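Local structure of 3-hexulose-6-phosphate isomerase (Methanocaldococcus jannaschii, 1JEO) at residues A[29-34]-A[162-167]; A[35-40]-A[65-70]; A[18-21]-A[25-28]. The protein catalyses the isomerization between 3-hexulose 6-phosphate and fructose 6-phosphate, a step of ribose 5-phosphate biosynthesis. All blocks are in the same frame, centred on the assembly; numbering follows the deposited sequence.

Interaction 1: residues A[29-34]-A[162-167]; sequences KLDSLI and MKRLNL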
# COMPACT_ATOMS: atom_id res chain seq x y z
N LYS A 29 7.38 8.22 7.74
CA LYS A 29 6.91 6.94 7.20
C LYS A 29 6.45 7.10 5.75
O LYS A 29 6.77 6.27 4.89
CB LYS A 29 5.78 6.37 8.07
CG LYS A 29 6.23 5.88 9.44
CD LYS A 29 5.08 5.24 10.21
CE LYS A 29 5.52 4.74 11.58
NZ LYS A 29 6.47 3.59 11.51
N LEU A 30 5.77 8.22 5.47
CA LEU A 30 5.27 8.55 4.13
C LEU A 30 6.45 8.87 3.20
O LEU A 30 6.47 8.41 2.05
CB LEU A 30 4.30 9.75 4.20
CG LEU A 30 3.76 10.40 2.91
CD1 LEU A 30 2.93 9.41 2.10
CD2 LEU A 30 2.93 11.62 3.27
N ASP A 31 7.42 9.64 3.71
CA ASP A 31 8.62 10.03 2.96
C ASP A 31 9.47 8.82 2.62
O ASP A 31 9.99 8.72 1.50
CB ASP A 31 9.46 11.05 3.73
CG ASP A 31 8.86 12.45 3.74
OD1 ASP A 31 7.96 12.74 2.93
OD2 ASP A 31 9.29 13.27 4.58
N SER A 32 9.56 7.88 3.56
CA SER A 32 10.32 6.64 3.39
C SER A 32 9.67 5.73 2.35
O SER A 32 10.36 5.17 1.51
CB SER A 32 10.48 5.91 4.73
OG SER A 32 11.35 4.81 4.61
N LEU A 33 8.33 5.66 2.37
CA LEU A 33 7.56 4.85 1.42
C LEU A 33 7.79 5.34 -0.02
O LEU A 33 8.11 4.54 -0.90
CB LEU A 33 6.05 4.87 1.76
CG LEU A 33 4.98 4.31 0.80
CD1 LEU A 33 5.16 2.83 0.52
CD2 LEU A 33 3.60 4.54 1.38
N ILE A 34 7.72 6.66 -0.20
CA ILE A 34 7.92 7.32 -1.49
C ILE A 34 9.37 7.19 -1.99
O ILE A 34 9.59 6.92 -3.17
CB ILE A 34 7.48 8.82 -1.41
CG1 ILE A 34 5.96 8.89 -1.18
CG2 ILE A 34 7.85 9.60 -2.68
CD1 ILE A 34 5.45 10.24 -0.78
N MET A 162 3.14 12.34 -7.65
CA MET A 162 2.90 13.21 -8.82
C MET A 162 3.39 14.64 -8.58
O MET A 162 3.91 15.27 -9.50
CB MET A 162 1.42 13.23 -9.19
CG MET A 162 0.88 11.93 -9.76
SD MET A 162 -0.81 12.08 -10.40
CE MET A 162 -1.66 11.74 -9.06
N LYS A 163 3.25 15.12 -7.34
CA LYS A 163 3.68 16.46 -6.93
C LYS A 163 5.20 16.60 -6.92
O LYS A 163 5.74 17.61 -7.38
CB LYS A 163 3.19 16.78 -5.51
CG LYS A 163 1.73 17.06 -5.36
CD LYS A 163 1.41 17.29 -3.89
CE LYS A 163 -0.04 17.61 -3.68
NZ LYS A 163 -0.39 17.69 -2.24
N ARG A 164 5.88 15.59 -6.38
CA ARG A 164 7.34 15.57 -6.27
C ARG A 164 8.08 15.35 -7.58
O ARG A 164 9.20 15.84 -7.75
CB ARG A 164 7.78 14.53 -5.24
CG ARG A 164 7.34 14.86 -3.83
CD ARG A 164 7.63 13.73 -2.87
NE ARG A 164 6.94 13.92 -1.59
CZ ARG A 164 7.37 13.46 -0.42
NH1 ARG A 164 8.51 12.78 -0.33
NH2 ARG A 164 6.65 13.67 0.67
N LEU A 165 7.46 14.62 -8.50
CA LEU A 165 8.07 14.33 -9.80
C LEU A 165 7.49 15.16 -10.95
O LEU A 165 7.86 14.95 -12.11
CB LEU A 165 7.98 12.83 -10.10
CG LEU A 165 8.62 11.82 -9.14
CD1 LEU A 165 8.40 10.40 -9.68
CD2 LEU A 165 10.11 12.10 -8.95
N ASN A 166 6.61 16.12 -10.62
CA ASN A 166 5.94 17.03 -11.57
C ASN A 166 5.17 16.32 -12.70
O ASN A 166 5.28 16.70 -13.88
CB ASN A 166 6.92 18.08 -12.13
CG ASN A 166 7.29 19.13 -11.10
OD1 ASN A 166 6.57 20.11 -10.92
ND2 ASN A 166 8.43 18.94 -10.43
N LEU A 167 4.42 15.29 -12.33
CA LEU A 167 3.62 14.51 -13.29
C LEU A 167 2.20 15.04 -13.39
O LEU A 167 1.64 15.52 -12.41
CB LEU A 167 3.60 13.03 -12.89
CG LEU A 167 4.94 12.30 -12.68
CD1 LEU A 167 4.67 10.90 -12.16
CD2 LEU A 167 5.78 12.25 -13.96
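Arg164, in the last turn of helix 144-164, reaches across to Asp31 and Ile34, tying helix 144-164 to helix 24-39, which itself packs on the parallel sheet of the SIS-type alpha-beta fold. The backbones stay well apart, the CA atoms of Ile34 and Arg164 being 9.6 Å from each other, and of residues 162-167 it is Arg164 that spans the distance. Its chain is extended from CG to NE, which carries the guanidinium as far as the facing helix. There it is held in two ways. At its edge, Asp31 OD1 forms a salt bridge with Arg164 NH2 at 2.8 Å; the bond is nearly straight at the hydrogen, 165°, and the oxygen lies almost in the guanidinium plane. A second bond to the same oxygen, from Arg164 NH1 at 3.3 Å, is weak and bent. One carboxylate oxygen thus takes both donors, in place of a two-oxygen fork, and the carboxylate plane is turned about 60° from the guanidinium. Over one face lies Ile34, which covers the charged group with hydrocarbon and also touches the arginine stem, its CG2 lying 4.1 Å from Arg164 CD. Deeper between the helices, Leu30 and Leu33 pack on Val157, and Leu33 also on Phe153, so the salt bridge lies at the margin of an apolar helix-helix interface. The methyl Ile34 CD1 sits over the centre of the guanidinium, 3.8 Å from Arg164 CZ.

Interaction 2: residues A[35-40]-A[65-70]; sequences DRIIKA and LGFKSY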
# COMPACT_ATOMS: atom_id res chain seq x y z
N ASP A 35 10.33 7.32 -1.08
CA ASP A 35 11.76 7.21 -1.40
C ASP A 35 12.11 5.80 -1.90
O ASP A 35 12.81 5.65 -2.91
CB ASP A 35 12.61 7.57 -0.17
CG ASP A 35 14.06 7.85 -0.51
OD1 ASP A 35 14.32 8.59 -1.48
OD2 ASP A 35 14.95 7.32 0.19
N ARG A 36 11.54 4.78 -1.24
CA ARG A 36 11.74 3.37 -1.60
C ARG A 36 11.10 3.01 -2.93
O ARG A 36 11.64 2.19 -3.67
CB ARG A 36 11.20 2.46 -0.50
CG ARG A 36 12.02 2.49 0.77
CD ARG A 36 11.31 1.74 1.88
NE ARG A 36 11.90 2.00 3.19
CZ ARG A 36 12.68 1.15 3.85
NH1 ARG A 36 12.99 -0.03 3.34
NH2 ARG A 36 13.16 1.49 5.04
N ILE A 37 9.97 3.66 -3.25
CA ILE A 37 9.23 3.45 -4.51
C ILE A 37 10.03 4.01 -5.70
O ILE A 37 10.14 3.36 -6.74
CB ILE A 37 7.78 4.07 -4.43
CG1 ILE A 37 6.86 3.14 -3.61
CG2 ILE A 37 7.17 4.31 -5.83
CD1 ILE A 37 5.48 3.72 -3.31
N ILE A 38 10.64 5.19 -5.51
CA ILE A 38 11.45 5.85 -6.54
C ILE A 38 12.81 5.16 -6.77
O ILE A 38 13.29 5.07 -7.91
CB ILE A 38 11.62 7.38 -6.20
CG1 ILE A 38 10.25 8.08 -6.30
CG2 ILE A 38 12.62 8.08 -7.15
CD1 ILE A 38 10.21 9.48 -5.72
N LYS A 39 13.38 4.60 -5.70
CA LYS A 39 14.67 3.92 -5.76
C LYS A 39 14.62 2.46 -6.19
O LYS A 39 15.64 1.90 -6.60
CB LYS A 39 15.41 4.05 -4.43
CG LYS A 39 15.98 5.44 -4.17
CD LYS A 39 16.67 5.50 -2.82
CE LYS A 39 17.33 6.85 -2.60
NZ LYS A 39 17.93 6.94 -1.24
N ALA A 40 13.44 1.84 -6.11
CA ALA A 40 13.27 0.43 -6.49
C ALA A 40 13.32 0.21 -7.99
O ALA A 40 12.95 1.09 -8.77
CB ALA A 40 11.98 -0.11 -5.93
N LEU A 65 1.89 5.77 -13.62
CA LEU A 65 2.91 6.79 -13.43
C LEU A 65 4.28 6.44 -14.03
O LEU A 65 5.20 7.26 -13.99
CB LEU A 65 3.06 7.14 -11.94
CG LEU A 65 1.86 7.69 -11.17
CD1 LEU A 65 2.32 8.12 -9.79
CD2 LEU A 65 1.21 8.86 -11.89
N GLY A 66 4.40 5.23 -14.57
CA GLY A 66 5.65 4.82 -15.21
C GLY A 66 6.56 3.86 -14.48
O GLY A 66 7.61 3.50 -15.01
N PHE A 67 6.17 3.44 -13.28
CA PHE A 67 6.96 2.49 -12.50
C PHE A 67 6.72 1.07 -12.98
O PHE A 67 5.69 0.79 -13.59
CB PHE A 67 6.59 2.58 -11.01
CG PHE A 67 6.90 3.91 -10.38
CD1 PHE A 67 5.90 4.87 -10.21
CD2 PHE A 67 8.21 4.21 -9.96
CE1 PHE A 67 6.18 6.13 -9.62
CE2 PHE A 67 8.52 5.46 -9.37
CZ PHE A 67 7.50 6.42 -9.20
N LYS A 68 7.69 0.18 -12.74
CA LYS A 68 7.56 -1.24 -13.10
C LYS A 68 6.86 -1.88 -11.89
O LYS A 68 7.50 -2.29 -10.92
CB LYS A 68 8.92 -1.87 -13.40
CG LYS A 68 9.59 -1.32 -14.67
CD LYS A 68 10.65 -2.26 -15.25
CE LYS A 68 11.97 -2.19 -14.50
NZ LYS A 68 12.98 -3.15 -15.04
N SER A 69 5.53 -1.81 -11.93
CA SER A 69 4.67 -2.30 -10.87
C SER A 69 4.05 -3.66 -11.18
O SER A 69 3.70 -3.94 -12.33
CB SER A 69 3.55 -1.28 -10.63
OG SER A 69 2.80 -1.60 -9.48
N TYR A 70 3.95 -4.51 -10.16
CA TYR A 70 3.38 -5.85 -10.31
C TYR A 70 2.56 -6.26 -9.09
O TYR A 70 2.80 -5.78 -7.98
CB TYR A 70 4.48 -6.90 -10.51
CG TYR A 70 5.32 -6.72 -11.76
CD1 TYR A 70 6.63 -6.21 -11.68
CD2 TYR A 70 4.78 -7.00 -13.04
CE1 TYR A 70 7.40 -5.96 -12.85
CE2 TYR A 70 5.54 -6.76 -14.22
CZ TYR A 70 6.84 -6.24 -14.11
OH TYR A 70 7.58 -6.00 -15.25
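Apolar contacts join Phe67, in the loop after helix 49-64, to Ile37 and Ile38 near the end of helix 24-39. The methyl Ile37 CG2 makes a CH-pi contact over one face of the phenyl ring, 4.0 Å from its centroid and 15° off the normal. It is displaced toward the rim and lies equally near Phe67 CE2 and CZ. With CG2 anti to the backbone N, Ile37 turns this branch to the ring and leaves CG1 on the side of its own N. Ile38 adds a looser touch, its CG1 standing 4.3 Å from Phe67 CZ although its CB points away from the loop. Backbone atoms contribute as well: the carbonyl oxygen Ile37 O is 3.7 Å from Phe67 CE2, an approach of the ring to the last helical turn. Around these residues, Leu62 and Ile161 pack on both Ile37 and Phe67, placing the ring where three helices come together. Before Phe67, Gly66 with its positive phi of 105° ends helix 49-64 in a Schellman motif. Strand 43-46, helix 49-64 and strand 69-71 form a beta-alpha-beta crossover of the Rossmann-like SIS domain, and Phe67 lies in its second loop.

Interaction 3: residues A[18-21]-A[25-28]; sequences KKFY and EWKN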
# COMPACT_ATOMS: atom_id res chain seq x y z
N LYS A 18 -4.37 12.81 8.53
CA LYS A 18 -3.80 14.15 8.67
C LYS A 18 -2.41 14.11 9.31
O LYS A 18 -1.56 14.95 9.02
CB LYS A 18 -4.75 15.05 9.48
CG LYS A 18 -4.44 16.55 9.41
CD LYS A 18 -5.43 17.38 10.21
CE LYS A 18 -5.06 18.86 10.17
NZ LYS A 18 -6.02 19.73 10.92
N LYS A 19 -2.17 13.07 10.12
CA LYS A 19 -0.89 12.85 10.82
C LYS A 19 0.30 12.77 9.86
O LYS A 19 1.41 13.19 10.20
CB LYS A 19 -0.92 11.54 11.62
CG LYS A 19 -1.94 11.44 12.74
CD LYS A 19 -1.82 10.11 13.50
CE LYS A 19 -2.02 8.88 12.59
NZ LYS A 19 -2.07 7.60 13.34
N PHE A 20 0.06 12.24 8.66
CA PHE A 20 1.09 12.08 7.63
C PHE A 20 1.59 13.39 7.02
O PHE A 20 2.59 13.41 6.29
CB PHE A 20 0.61 11.13 6.53
CG PHE A 20 0.45 9.71 6.99
CD1 PHE A 20 -0.82 9.20 7.32
CD2 PHE A 20 1.57 8.86 7.11
CE1 PHE A 20 -0.98 7.87 7.78
CE2 PHE A 20 1.43 7.52 7.56
CZ PHE A 20 0.15 7.03 7.90
N TYR A 21 0.91 14.49 7.35
CA TYR A 21 1.25 15.82 6.87
C TYR A 21 1.69 16.77 7.99
O TYR A 21 2.49 17.67 7.76
CB TYR A 21 0.03 16.45 6.16
CG TYR A 21 -0.47 15.70 4.94
CD1 TYR A 21 -1.53 14.78 5.05
CD2 TYR A 21 0.11 15.92 3.67
CE1 TYR A 21 -2.02 14.09 3.90
CE2 TYR A 21 -0.37 15.23 2.52
CZ TYR A 21 -1.43 14.32 2.65
OH TYR A 21 -1.91 13.67 1.54
N GLU A 25 6.92 12.10 12.92
CA GLU A 25 7.13 10.65 12.95
C GLU A 25 6.33 9.90 11.88
O GLU A 25 6.78 8.88 11.35
CB GLU A 25 6.83 10.08 14.35
CG GLU A 25 5.60 10.67 15.03
CD GLU A 25 5.11 9.89 16.24
OE1 GLU A 25 5.76 8.89 16.64
OE2 GLU A 25 4.08 10.28 16.81
N TRP A 26 5.17 10.46 11.53
CA TRP A 26 4.31 9.87 10.51
C TRP A 26 4.66 10.35 9.11
O TRP A 26 4.55 9.59 8.16
CB TRP A 26 2.84 10.13 10.84
CG TRP A 26 2.38 9.44 12.08
CD1 TRP A 26 2.36 9.95 13.34
CD2 TRP A 26 1.92 8.08 12.19
NE1 TRP A 26 1.93 9.01 14.24
CE2 TRP A 26 1.64 7.85 13.57
CE3 TRP A 26 1.71 7.04 11.26
CZ2 TRP A 26 1.17 6.60 14.05
CZ3 TRP A 26 1.23 5.79 11.74
CH2 TRP A 26 0.97 5.59 13.12
N LYS A 27 5.16 11.59 9.02
CA LYS A 27 5.60 12.20 7.76
C LYS A 27 6.82 11.43 7.25
O LYS A 27 6.98 11.25 6.04
CB LYS A 27 5.98 13.67 7.99
CG LYS A 27 6.05 14.54 6.73
CD LYS A 27 7.00 15.74 6.89
CE LYS A 27 6.58 16.71 8.00
NZ LYS A 27 5.25 17.34 7.75
N ASN A 28 7.63 10.95 8.20
CA ASN A 28 8.84 10.18 7.91
C ASN A 28 8.47 8.83 7.27
O ASN A 28 9.17 8.38 6.37
CB ASN A 28 9.66 9.96 9.19
CG ASN A 28 10.91 9.13 8.96
OD1 ASN A 28 10.99 7.98 9.40
ND2 ASN A 28 11.86 9.67 8.21
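Lys19 lies alongside Trp26, both side chains pointing the same way, with CB, CD, CE and NZ against the indole. Its CB is 3.9 Å from Trp26 CG, and CD and CE continue over the ring system. The bend at chi3 (-59°) brings the ammonium down over the six-membered ring, where NZ makes a cation-pi contact 3.7 Å from the centroid and 19° off the normal; CE adds a CH-pi contact to the same face. The backbone closes in too, Lys19 O lying 3.4 Å from Trp26 CB. Next, Phe20 meets the indole in an offset edge-to-face pair: the edge of Trp26 is directed at the phenyl face, with planes at 81° and Phe20 CZ 3.7 Å from Trp26 CE3. Two consecutive residues thus meet the indole in different ways, Lys19 over a face and Phe20 beside CE3. This pairing folds the short helix 19-22 back against the first turn of helix 24-39, the two joined by a tight turn at the surface of the SIS-type fold. Replacing Trp26 by an alanine is likely to leave the Lys19 ammonium without its aromatic partner and open a gap beside the Phe20 ring, which also meets Phe153 of helix 144-164. The backbone carbonyl of Phe20 faces the second helix, receiving a CA-H...O contact from Lys27 CA at 3.6 Å. At Tyr21 the main chain takes over from the side chain, whose ring packs on Leu156 and Glu160: Tyr21 O lies 2.8 Å from Lys27 NZ, brought there by a lysine chain bent at chi3 and chi4.

Overall arrangement
All three contacts share helix 24-39: interaction 3 its first turns, interaction 1 its middle, interaction 2 its end. Interaction 3 closes before the other two begin, whereas the span between the segments of interaction 1 contains interaction 2. Interactions 1 and 2, with centres 11 Å apart, touch through Leu165 on Phe67 and Met162 on Leu65; Leu30 packs against the backbone of Phe20, linking interactions 1 and 3, 13 Å apart between centres. Interactions 2 and 3, 21 Å apart between centres, do not touch. Lying on the sheet, this helix receives helix 19-22, helix 144-164 and the loop into strand 69-71 along its length, away from the probable substrate-binding residues and Glu147, the likely proton acceptor.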